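Probable RNA polymerase sigma-D factor (Mycobacterium tuberculosis, PDB 3VFZ) is an alternative ECF sigma factor that probably directs RNA polymerase to specific promoters, its domain 4, the part crystallised here, binding the -35 element. Local coordinates at residues R70-Q73 against R74-D77. Sequence-based numbering, arbitrary orientation.
Sequences RALQ and RLKD
L72 O accepts the shortest hydrogen bond of this run of alpha-helix, from K76 N at 2.7 Å, with the donor tilted from the carbonyl plane. K76 CB sits beside the same oxygen at 3.2 Å, while the rest of the lysine leads away. All four backbone bonds between residues 70-73 and 74-77 follow the i to i+4 pattern. They belong to helix 61-80, the last helix of sigma domain 4, whose N-terminal half is probably part of the helix-turn-helix that reads promoter DNA. L75 N donates to A71 O in the straightest of the four, with an N-H...O angle of 168°. L75 CG, anti to its own carbonyl carbon (chi1 -65°), lies back against that same oxygen at 3.2 Å, screening it with hydrocarbon. On the side turned to the domain body, the buried A71 and the partly exposed L75 both touch L40 of helix 34-46, and A71 also meets Q36 and L32, so the terminal helix is packed against the body of the domain. At the border of this side L72 CD2 and L75 CD1 brush at 4.2 Å, a loose methyl contact. The two other bonds join exposed polar residues. R74 N reaches R70 O at 3.2 Å, and R74 CG packs near that oxygen at 3.5 Å before the chain carries the guanidinium away; R74 also touches I31 and L32 in the loop between helix 21-29 and helix 34-46. Q73 O takes D77 N, and the aspartate folds back towards this carbonyl because its carboxylate carbon stands beside its own backbone N (chi1 -77°), leaving D77 CG 3.2 Å from Q73 O.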
loop_
_atom_site.group_PDB
_atom_site.type_symbol
_atom_site.label_atom_id
_atom_site.label_comp_id
_atom_site.label_asym_id
_atom_site.label_seq_id
_atom_site.Cartn_x
_atom_site.Cartn_y
_atom_site.Cartn_z
ATOM N N ARG A 70 -2.810 5.015 -6.251
ATOM C CA ARG A 70 -4.104 5.257 -5.615
ATOM C C ARG A 70 -3.966 5.299 -4.091
ATOM O O ARG A 70 -4.590 6.124 -3.418
ATOM C CB ARG A 70 -5.111 4.184 -6.022
ATOM C CG ARG A 70 -5.409 4.202 -7.523
ATOM C CD ARG A 70 -6.711 3.526 -7.863
ATOM N NE ARG A 70 -6.902 3.411 -9.312
ATOM C CZ ARG A 70 -7.004 4.443 -10.148
ATOM N NH1 ARG A 70 -6.925 5.688 -9.696
ATOM N NH2 ARG A 70 -7.179 4.227 -11.447
ATOM N N ALA A 71 -3.148 4.402 -3.552
ATOM C CA ALA A 71 -2.932 4.355 -2.103
ATOM C C ALA A 71 -2.272 5.612 -1.553
ATOM O O ALA A 71 -2.713 6.163 -0.550
ATOM C CB ALA A 71 -2.113 3.127 -1.716
ATOM N N LEU A 72 -1.187 6.054 -2.178
ATOM C CA LEU A 72 -0.480 7.216 -1.647
ATOM C C LEU A 72 -1.364 8.459 -1.689
ATOM O O LEU A 72 -1.278 9.327 -0.813
ATOM C CB LEU A 72 0.823 7.458 -2.400
ATOM C CG LEU A 72 1.856 6.340 -2.284
ATOM C CD1 LEU A 72 3.226 6.868 -2.630
ATOM C CD2 LEU A 72 1.856 5.749 -0.888
ATOM N N GLN A 73 -2.216 8.537 -2.706
ATOM C CA GLN A 73 -3.113 9.674 -2.838
ATOM C C GLN A 73 -4.155 9.700 -1.716
ATOM O O GLN A 73 -4.421 10.761 -1.143
ATOM C CB GLN A 73 -3.793 9.689 -4.211
ATOM C CG GLN A 73 -4.672 10.907 -4.441
ATOM C CD GLN A 73 -3.886 12.203 -4.356
ATOM O OE1 GLN A 73 -4.076 13.006 -3.438
ATOM N NE2 GLN A 73 -2.990 12.408 -5.312
ATOM N N ARG A 74 -4.743 8.545 -1.406
ATOM C CA ARG A 74 -5.703 8.446 -0.305
ATOM C C ARG A 74 -5.007 8.763 1.015
ATOM O O ARG A 74 -5.537 9.496 1.845
ATOM C CB ARG A 74 -6.333 7.042 -0.222
ATOM C CG ARG A 74 -7.345 6.707 -1.304
ATOM C CD ARG A 74 -7.726 5.219 -1.213
ATOM N NE ARG A 74 -9.169 4.979 -1.121
ATOM C CZ ARG A 74 -9.928 5.301 -0.075
ATOM N NH1 ARG A 74 -9.400 5.907 0.982
ATOM N NH2 ARG A 74 -11.228 5.033 -0.091
ATOM N N LEU A 75 -3.811 8.215 1.203
ATOM C CA LEU A 75 -3.057 8.492 2.416
ATOM C C LEU A 75 -2.723 9.969 2.516
ATOM O O LEU A 75 -2.884 10.571 3.575
ATOM C CB LEU A 75 -1.767 7.677 2.457
ATOM C CG LEU A 75 -2.038 6.170 2.544
ATOM C CD1 LEU A 75 -0.738 5.423 2.432
ATOM C CD2 LEU A 75 -2.733 5.860 3.863
ATOM N N LYS A 76 -2.227 10.543 1.426
ATOM C CA LYS A 76 -1.851 11.948 1.460
ATOM C C LYS A 76 -3.076 12.771 1.855
ATOM O O LYS A 76 -2.981 13.649 2.705
ATOM C CB LYS A 76 -1.296 12.416 0.116
ATOM C CG LYS A 76 -0.827 13.877 0.111
ATOM C CD LYS A 76 -0.246 14.263 -1.256
ATOM C CE LYS A 76 0.133 15.755 -1.321
ATOM N NZ LYS A 76 -1.024 16.620 -0.984
ATOM N N ASP A 77 -4.222 12.473 1.249
ATOM C CA ASP A 77 -5.480 13.144 1.601
ATOM C C ASP A 77 -5.726 13.146 3.113
ATOM O O ASP A 77 -5.976 14.208 3.708
ATOM C CB ASP A 77 -6.681 12.472 0.907
ATOM C CG ASP A 77 -6.801 12.849 -0.573
ATOM O OD1 ASP A 77 -6.024 13.706 -1.040
ATOM O OD2 ASP A 77 -7.686 12.298 -1.262
#